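Local coordinates for phosphoribulokinase (Rhodobacter sphaeroides, PDB 1A7J), which catalyses the ATP-dependent phosphorylation of D-ribulose 5-phosphate to D-ribulose 1,5-bisphosphate in the Calvin cycle, at residues V37-D42 / G93-Y98; D42-F47 / T116-F121. One frame throughout, in Å; residues are numbered along the deposited sequence.

Interaction 1 (V37-D42 / G93-Y98)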
ATOM      1  N   VAL A  37       7.989  -8.814 -11.564  1.00 27.96           N
ATOM      2  CA  VAL A  37       7.994  -9.514 -10.290  1.00 29.26           C
ATOM      3  C   VAL A  37       7.336  -8.652  -9.223  1.00 29.17           C
ATOM      4  O   VAL A  37       7.296  -7.440  -9.346  1.00 30.08           O
ATOM      5  CB  VAL A  37       9.424  -9.870  -9.827  1.00 31.70           C
ATOM      6  CG1 VAL A  37      10.112 -10.735 -10.861  1.00 29.28           C
ATOM      7  CG2 VAL A  37      10.224  -8.616  -9.567  1.00 30.13           C
ATOM      8  N   SER A  38       6.829  -9.263  -8.167  1.00 28.73           N
ATOM      9  CA  SER A  38       6.101  -8.493  -7.184  1.00 28.11           C
ATOM     10  C   SER A  38       6.357  -8.959  -5.761  1.00 30.74           C
ATOM     11  O   SER A  38       6.955 -10.012  -5.544  1.00 36.85           O
ATOM     12  CB  SER A  38       4.606  -8.538  -7.503  1.00 25.77           C
ATOM     13  OG  SER A  38       4.055  -9.821  -7.267  1.00 23.77           O
ATOM     14  N   ILE A  39       6.107  -8.047  -4.825  1.00 27.41           N
ATOM     15  CA  ILE A  39       6.207  -8.281  -3.396  1.00 25.99           C
ATOM     16  C   ILE A  39       4.873  -7.875  -2.766  1.00 29.80           C
ATOM     17  O   ILE A  39       4.342  -6.804  -3.077  1.00 27.11           O
ATOM     18  CB  ILE A  39       7.333  -7.420  -2.786  1.00 28.25           C
ATOM     19  CG1 ILE A  39       8.709  -7.926  -3.240  1.00 25.91           C
ATOM     20  CG2 ILE A  39       7.258  -7.437  -1.273  1.00 28.52           C
ATOM     21  CD1 ILE A  39       9.860  -7.107  -2.671  1.00 12.97           C
ATOM     22  N   GLU A  40       4.234  -8.840  -2.107  1.00 35.63           N
ATOM     23  CA  GLU A  40       3.124  -8.596  -1.188  1.00 40.44           C
ATOM     24  C   GLU A  40       3.665  -8.120   0.163  1.00 41.29           C
ATOM     25  O   GLU A  40       4.399  -8.849   0.832  1.00 44.46           O
ATOM     26  CB  GLU A  40       2.345  -9.885  -0.959  1.00 48.88           C
ATOM     27  CG  GLU A  40       1.252 -10.178  -1.956  1.00 66.30           C
ATOM     28  CD  GLU A  40       0.204 -11.098  -1.364  1.00 78.57           C
ATOM     29  OE1 GLU A  40       0.511 -12.296  -1.158  1.00 82.79           O
ATOM     30  OE2 GLU A  40      -0.879 -10.594  -0.986  1.00 89.29           O
ATOM     31  N   GLY A  41       3.190  -6.964   0.620  1.00 33.32           N
ATOM     32  CA  GLY A  41       3.757  -6.340   1.798  1.00 27.19           C
ATOM     33  C   GLY A  41       3.641  -7.180   3.049  1.00 26.37           C
ATOM     34  O   GLY A  41       4.396  -6.984   3.985  1.00 25.84           O
ATOM     35  N   ASP A  42       2.728  -8.142   3.057  1.00 29.77           N
ATOM     36  CA  ASP A  42       2.566  -9.017   4.215  1.00 37.33           C
ATOM     37  C   ASP A  42       3.809  -9.863   4.406  1.00 36.02           C
ATOM     38  O   ASP A  42       4.202 -10.161   5.528  1.00 40.72           O
ATOM     39  CB  ASP A  42       1.361  -9.939   4.036  1.00 42.46           C
ATOM     40  CG  ASP A  42       0.064  -9.180   3.875  1.00 46.42           C
ATOM     41  OD1 ASP A  42      -0.449  -8.665   4.893  1.00 42.55           O
ATOM     42  OD2 ASP A  42      -0.445  -9.102   2.734  1.00 56.42           O
ATOM     43  N   GLY A  93      16.466 -10.852  -5.980  1.00 37.70           N
ATOM     44  CA  GLY A  93      16.164 -10.732  -4.566  1.00 35.36           C
ATOM     45  C   GLY A  93      15.228 -11.837  -4.122  1.00 36.43           C
ATOM     46  O   GLY A  93      15.015 -12.805  -4.852  1.00 37.01           O
ATOM     47  N   ARG A  94      14.627 -11.669  -2.954  1.00 40.28           N
ATOM     48  CA  ARG A  94      13.776 -12.712  -2.399  1.00 47.80           C
ATOM     49  C   ARG A  94      12.403 -12.150  -2.090  1.00 46.02           C
ATOM     50  O   ARG A  94      12.221 -10.934  -2.113  1.00 50.60           O
ATOM     51  CB  ARG A  94      14.401 -13.273  -1.123  1.00 50.92           C
ATOM     52  CG  ARG A  94      15.914 -13.456  -1.184  1.00 66.58           C
ATOM     53  CD  ARG A  94      16.599 -12.772  -0.013  1.00 78.72           C
ATOM     54  NE  ARG A  94      16.146 -13.314   1.268  1.00 90.93           N
ATOM     55  CZ  ARG A  94      16.797 -13.170   2.422  1.00 97.17           C
ATOM     56  NH1 ARG A  94      17.940 -12.495   2.471  1.00  0.00           N
ATOM     57  NH2 ARG A  94      16.302 -13.699   3.537  1.00 94.96           N
ATOM     58  N   THR A  95      11.436 -13.042  -1.868  1.00 45.34           N
ATOM     59  CA  THR A  95      10.133 -12.684  -1.300  1.00 44.51           C
ATOM     60  C   THR A  95       9.474 -13.869  -0.621  1.00 42.84           C
ATOM     61  O   THR A  95       9.789 -15.009  -0.919  1.00 43.10           O
ATOM     62  CB  THR A  95       9.149 -12.192  -2.356  1.00 44.05           C
ATOM     63  OG1 THR A  95       9.809 -11.281  -3.237  1.00 57.37           O
ATOM     64  CG2 THR A  95       8.000 -11.473  -1.692  1.00 38.99           C
ATOM     65  N   ARG A  96       8.624 -13.584   0.356  1.00 46.46           N
ATOM     66  CA  ARG A  96       7.748 -14.583   0.945  1.00 50.80           C
ATOM     67  C   ARG A  96       6.352 -14.436   0.361  1.00 53.94           C
ATOM     68  O   ARG A  96       6.075 -13.520  -0.428  1.00 56.32           O
ATOM     69  CB  ARG A  96       7.642 -14.369   2.452  1.00 52.26           C
ATOM     70  CG  ARG A  96       8.321 -15.409   3.300  1.00 54.47           C
ATOM     71  CD  ARG A  96       9.233 -14.738   4.320  1.00 53.98           C
ATOM     72  NE  ARG A  96       8.562 -13.736   5.143  1.00 46.56           N
ATOM     73  CZ  ARG A  96       9.014 -13.338   6.325  1.00 48.01           C
ATOM     74  NH1 ARG A  96      10.048 -13.959   6.877  1.00 47.22           N
ATOM     75  NH2 ARG A  96       8.382 -12.389   7.000  1.00 52.10           N
ATOM     76  N   THR A  97       5.470 -15.326   0.791  1.00 49.16           N
ATOM     77  CA  THR A  97       4.049 -15.059   0.776  1.00 53.17           C
ATOM     78  C   THR A  97       3.523 -15.365   2.156  1.00 56.56           C
ATOM     79  O   THR A  97       4.134 -16.108   2.934  1.00 54.09           O
ATOM     80  CB  THR A  97       3.289 -15.915  -0.252  1.00 56.37           C
ATOM     81  OG1 THR A  97       3.420 -17.301   0.072  1.00 61.80           O
ATOM     82  CG2 THR A  97       3.834 -15.687  -1.627  1.00 61.31           C
ATOM     83  N   TYR A  98       2.442 -14.689   2.490  1.00 66.25           N
ATOM     84  CA  TYR A  98       1.790 -14.903   3.755  1.00 73.83           C
ATOM     85  C   TYR A  98       0.283 -14.748   3.495  1.00 84.54           C
ATOM     86  O   TYR A  98      -0.274 -15.556   2.740  1.00 88.49           O
ATOM     87  CB  TYR A  98       2.348 -13.903   4.774  1.00 65.00           C
ATOM     88  CG  TYR A  98       1.683 -13.925   6.126  1.00 64.07           C
ATOM     89  CD1 TYR A  98       1.702 -15.059   6.923  1.00 59.86           C
ATOM     90  CD2 TYR A  98       0.981 -12.809   6.585  1.00 67.37           C
ATOM     91  CE1 TYR A  98       1.032 -15.078   8.144  1.00 62.36           C
ATOM     92  CE2 TYR A  98       0.304 -12.819   7.798  1.00 59.81           C
ATOM     93  CZ  TYR A  98       0.328 -13.954   8.569  1.00 60.81           C
ATOM     94  OH  TYR A  98      -0.406 -13.966   9.733  1.00 54.74           O
TER

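Interaction 2 (D42-F47 / T116-F121)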
ATOM      1  N   ASP A  42       2.728  -8.142   3.057  1.00 29.77           N
ATOM      2  CA  ASP A  42       2.566  -9.017   4.215  1.00 37.33           C
ATOM      3  C   ASP A  42       3.809  -9.863   4.406  1.00 36.02           C
ATOM      4  O   ASP A  42       4.202 -10.161   5.528  1.00 40.72           O
ATOM      5  CB  ASP A  42       1.361  -9.939   4.036  1.00 42.46           C
ATOM      6  CG  ASP A  42       0.064  -9.180   3.875  1.00 46.42           C
ATOM      7  OD1 ASP A  42      -0.449  -8.665   4.893  1.00 42.55           O
ATOM      8  OD2 ASP A  42      -0.445  -9.102   2.734  1.00 56.42           O
ATOM      9  N   ALA A  43       4.459 -10.188   3.301  1.00 28.09           N
ATOM     10  CA  ALA A  43       5.610 -11.052   3.323  1.00 26.12           C
ATOM     11  C   ALA A  43       6.760 -10.565   4.195  1.00 29.45           C
ATOM     12  O   ALA A  43       7.745 -11.276   4.365  1.00 36.10           O
ATOM     13  CB  ALA A  43       6.087 -11.255   1.942  1.00 16.54           C
ATOM     14  N   PHE A  44       6.704  -9.321   4.661  1.00 29.49           N
ATOM     15  CA  PHE A  44       7.801  -8.787   5.479  1.00 26.51           C
ATOM     16  C   PHE A  44       7.384  -8.329   6.858  1.00 26.44           C
ATOM     17  O   PHE A  44       7.996  -7.422   7.422  1.00 28.48           O
ATOM     18  CB  PHE A  44       8.512  -7.645   4.764  1.00 15.38           C
ATOM     19  CG  PHE A  44       9.279  -8.077   3.571  1.00 19.33           C
ATOM     20  CD1 PHE A  44       8.626  -8.384   2.390  1.00 18.49           C
ATOM     21  CD2 PHE A  44      10.655  -8.172   3.622  1.00 18.03           C
ATOM     22  CE1 PHE A  44       9.326  -8.770   1.272  1.00 15.97           C
ATOM     23  CE2 PHE A  44      11.365  -8.562   2.508  1.00 19.50           C
ATOM     24  CZ  PHE A  44      10.695  -8.862   1.329  1.00 21.36           C
ATOM     25  N   HIS A  45       6.339  -8.953   7.396  1.00 28.48           N
ATOM     26  CA  HIS A  45       6.047  -8.859   8.819  1.00 24.82           C
ATOM     27  C   HIS A  45       7.073  -9.686   9.552  1.00 24.19           C
ATOM     28  O   HIS A  45       7.400 -10.778   9.117  1.00 25.99           O
ATOM     29  CB  HIS A  45       4.659  -9.405   9.118  1.00 27.37           C
ATOM     30  CG  HIS A  45       3.545  -8.501   8.698  1.00 22.06           C
ATOM     31  ND1 HIS A  45       2.243  -8.932   8.605  1.00 29.32           N
ATOM     32  CD2 HIS A  45       3.535  -7.199   8.346  1.00 29.72           C
ATOM     33  CE1 HIS A  45       1.473  -7.935   8.207  1.00 23.79           C
ATOM     34  NE2 HIS A  45       2.238  -6.867   8.041  1.00 32.25           N
ATOM     35  N   ARG A  46       7.572  -9.173  10.665  1.00 26.52           N
ATOM     36  CA  ARG A  46       8.537  -9.901  11.473  1.00 33.41           C
ATOM     37  C   ARG A  46       7.962 -11.207  12.040  1.00 41.81           C
ATOM     38  O   ARG A  46       8.664 -12.232  12.114  1.00 51.89           O
ATOM     39  CB  ARG A  46       9.048  -9.008  12.608  1.00 32.73           C
ATOM     40  CG  ARG A  46      10.394  -9.427  13.181  1.00 36.83           C
ATOM     41  CD  ARG A  46      11.303  -8.226  13.426  1.00 47.39           C
ATOM     42  NE  ARG A  46      12.505  -8.237  12.581  1.00 58.21           N
ATOM     43  CZ  ARG A  46      13.147  -7.142  12.178  1.00 62.26           C
ATOM     44  NH1 ARG A  46      12.638  -5.940  12.431  1.00 65.56           N
ATOM     45  NH2 ARG A  46      14.268  -7.242  11.473  1.00 63.92           N
ATOM     46  N   PHE A  47       6.683 -11.189  12.415  1.00 44.15           N
ATOM     47  CA  PHE A  47       6.113 -12.305  13.167  1.00 43.37           C
ATOM     48  C   PHE A  47       4.957 -12.952  12.451  1.00 44.43           C
ATOM     49  O   PHE A  47       4.150 -12.276  11.809  1.00 40.34           O
ATOM     50  CB  PHE A  47       5.650 -11.846  14.548  1.00 42.63           C
ATOM     51  CG  PHE A  47       6.713 -11.182  15.361  1.00 41.70           C
ATOM     52  CD1 PHE A  47       7.860 -11.883  15.720  1.00 46.22           C
ATOM     53  CD2 PHE A  47       6.573  -9.857  15.773  1.00 41.32           C
ATOM     54  CE1 PHE A  47       8.848 -11.280  16.481  1.00 47.93           C
ATOM     55  CE2 PHE A  47       7.556  -9.244  16.534  1.00 42.52           C
ATOM     56  CZ  PHE A  47       8.696  -9.955  16.887  1.00 43.59           C
ATOM     57  N   THR A 116       5.260 -18.715   4.358  1.00 51.25           N
ATOM     58  CA  THR A 116       5.866 -19.644   3.409  1.00 48.78           C
ATOM     59  C   THR A 116       7.365 -19.352   3.377  1.00 47.13           C
ATOM     60  O   THR A 116       7.854 -18.489   4.119  1.00 41.89           O
ATOM     61  CB  THR A 116       5.273 -19.483   1.983  1.00 48.59           C
ATOM     62  OG1 THR A 116       5.635 -20.604   1.179  1.00 52.80           O
ATOM     63  CG2 THR A 116       5.841 -18.279   1.319  1.00 51.50           C
ATOM     64  N   ASP A 117       8.092 -20.068   2.523  1.00 52.45           N
ATOM     65  CA  ASP A 117       9.548 -19.915   2.431  1.00 55.57           C
ATOM     66  C   ASP A 117      10.030 -18.998   1.296  1.00 55.23           C
ATOM     67  O   ASP A 117       9.428 -18.990   0.220  1.00 55.07           O
ATOM     68  CB  ASP A 117      10.202 -21.292   2.307  1.00 57.33           C
ATOM     69  N   TRP A 118      11.189 -18.350   1.505  1.00 57.25           N
ATOM     70  CA  TRP A 118      11.744 -17.320   0.599  1.00 62.49           C
ATOM     71  C   TRP A 118      12.089 -17.865  -0.804  1.00 62.74           C
ATOM     72  O   TRP A 118      12.673 -18.949  -0.946  1.00 67.65           O
ATOM     73  CB  TRP A 118      13.014 -16.652   1.198  1.00 67.07           C
ATOM     74  CG  TRP A 118      12.861 -15.851   2.526  1.00 76.59           C
ATOM     75  CD1 TRP A 118      13.188 -16.297   3.778  1.00 81.60           C
ATOM     76  CD2 TRP A 118      12.481 -14.453   2.694  1.00 76.49           C
ATOM     77  NE1 TRP A 118      13.044 -15.288   4.705  1.00 83.67           N
ATOM     78  CE2 TRP A 118      12.613 -14.147   4.076  1.00 76.34           C
ATOM     79  CE3 TRP A 118      12.046 -13.443   1.825  1.00 70.84           C
ATOM     80  CZ2 TRP A 118      12.325 -12.882   4.597  1.00 68.25           C
ATOM     81  CZ3 TRP A 118      11.755 -12.184   2.352  1.00 65.45           C
ATOM     82  CH2 TRP A 118      11.896 -11.918   3.725  1.00 61.20           C
ATOM     83  N   ARG A 119      11.804 -17.062  -1.823  1.00 59.76           N
ATOM     84  CA  ARG A 119      12.079 -17.440  -3.200  1.00 60.66           C
ATOM     85  C   ARG A 119      13.181 -16.553  -3.734  1.00 63.10           C
ATOM     86  O   ARG A 119      13.261 -15.385  -3.373  1.00 67.43           O
ATOM     87  CB  ARG A 119      10.837 -17.230  -4.071  1.00 59.71           C
ATOM     88  CG  ARG A 119       9.479 -17.798  -3.478  1.00 63.66           C
ATOM     89  CD  ARG A 119       8.301 -16.987  -4.031  1.00 57.24           C
ATOM     90  NE  ARG A 119       6.947 -17.480  -3.700  1.00 60.62           N
ATOM     91  CZ  ARG A 119       5.849 -16.727  -3.941  1.00 66.16           C
ATOM     92  NH1 ARG A 119       5.972 -15.386  -3.957  1.00 69.69           N
ATOM     93  NH2 ARG A 119       4.611 -17.267  -4.091  1.00 67.10           N
ATOM     94  N   ASP A 120      13.981 -17.073  -4.653  1.00 63.37           N
ATOM     95  CA  ASP A 120      14.817 -16.202  -5.450  1.00 66.77           C
ATOM     96  C   ASP A 120      13.928 -15.461  -6.422  1.00 66.55           C
ATOM     97  O   ASP A 120      12.849 -15.937  -6.773  1.00 62.43           O
ATOM     98  CB  ASP A 120      15.869 -17.002  -6.199  1.00 74.27           C
ATOM     99  CG  ASP A 120      17.086 -17.301  -5.351  1.00 81.42           C
ATOM    100  OD1 ASP A 120      17.152 -16.790  -4.208  1.00 83.10           O
ATOM    101  OD2 ASP A 120      17.970 -18.049  -5.820  1.00 85.49           O
ATOM    102  N   PHE A 121      14.338 -14.259  -6.791  1.00 68.71           N
ATOM    103  CA  PHE A 121      13.544 -13.472  -7.714  1.00 69.86           C
ATOM    104  C   PHE A 121      13.743 -14.011  -9.117  1.00 70.23           C
ATOM    105  O   PHE A 121      14.872 -14.272  -9.544  1.00 72.58           O
ATOM    106  CB  PHE A 121      13.944 -11.992  -7.662  1.00 71.50           C
ATOM    107  CG  PHE A 121      12.935 -11.107  -6.968  1.00 67.47           C
ATOM    108  CD1 PHE A 121      11.585 -11.448  -6.942  1.00 69.94           C
ATOM    109  CD2 PHE A 121      13.344  -9.930  -6.348  1.00 60.00           C
ATOM    110  CE1 PHE A 121      10.661 -10.632  -6.300  1.00 64.03           C
ATOM    111  CE2 PHE A 121      12.437  -9.110  -5.709  1.00 54.19           C
ATOM    112  CZ  PHE A 121      11.095  -9.459  -5.680  1.00 59.29           C
TER

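Interaction 1 (V37-D42 / G93-Y98)
Ile39 lays the CG1 branch of its side chain against Thr95, where CG1 comes 3.5 Å from the threonine OG1 and 3.9 Å from its methyl CG2. The two branches of Thr95 divide the work. With chi1 at -44°, OG1 lies beside the backbone N and bonds back to the preceding carbonyl, Arg94 O, at 2.7 Å, while CG2, anti to that N, reaches to 4.0 Å from Ile39 CA. The donor approaches from the side of the carbonyl, above its plane and off the lone-pair directions, at a C=O...OG1 angle of 91°. Replacing Thr95 by alanine removes both OG1 and CG2, which would probably open a gap beside Ile39 CG1 and leave the Arg94 carbonyl without this local bond. Further along, the methylene of Asp42, a catalytic-site residue, meets the edge of the Tyr98 ring, CB lying in the ring plane 3.9 Å from CD2. No hydrogen bond joins 37-42 to 93-98; the direct contact between them is van der Waals packing, and their touching parts run 42° apart. Strand 36-40, an outermost strand of the P-loop kinase sheet, pairs on its other flank with strand 127-132, while Ile39 also packs on Val83 and Phe84 of helix 77-90, and Phe115 adjoins the Tyr98 ring.

Interaction 2 (D42-F47 / T116-F121)
Aromatic packing carries this contact: the six-membered ring of Trp118 turns its edge toward the face of Phe44 in an offset edge-to-face pair. The centroids lie 5.2 Å apart and the planes are inclined at 67°. Two indole atoms do the touching. CZ3 of Trp118 sits 3.6 Å from Phe44 CZ, and CH2 of Trp118 sits 3.6 Å from Phe44 CE2, so the far rim of the indole meets the outer part of the phenyl ring. Phe44 CG lies anti to its carbonyl carbon (chi1 -69°), a setting that turns the ring toward the indole; the nearest CA atoms of the two segments, Ala43 and Thr116, are 8.6 Å apart. A looser, nonbonded approach adds to this, with Trp118 CH2 4.2 Å from Ala43 O. No hydrogen bond crosses the contact; within 42-47, His45 N donates to Asp42 O at 3.1 Å, closing the turn that follows strand 36-40, while Thr116 and Arg119 pair with Thr97 and Thr95. Around the rings, Phe44 rests on Leu80 of helix 77-90 and on Ile39, while Arg94 makes a cation-pi contact with Trp118. The join is thus apolar, probably resting mainly on dispersion, with at most a modest edge-to-face electrostatic term because the indole edge is offset toward the rim of Phe44.

How the interactions relate
Interactions 1 and 2 have centres about 6 Å apart and share Asp42, where strand 36-40 gives way to the turn leading into helix 49-62. Along the chain their segments alternate, in the order 37-42, 42-47, 93-98, 116-121. The two later segments are themselves joined: strands 94-95 and 119-120 form a short, weakly bonded antiparallel pair, with Thr95 O and Arg119 N 3.0 Å apart in a probable hydrogen bond. Arg96 connects the contacts again through weak bonds to the carbonyls of Ala43 and His45. Both contacts lie where this two-stranded sheet packs beside the outer edge of strand 36-40, alongside the backbone that carries a catalytic-site aspartate.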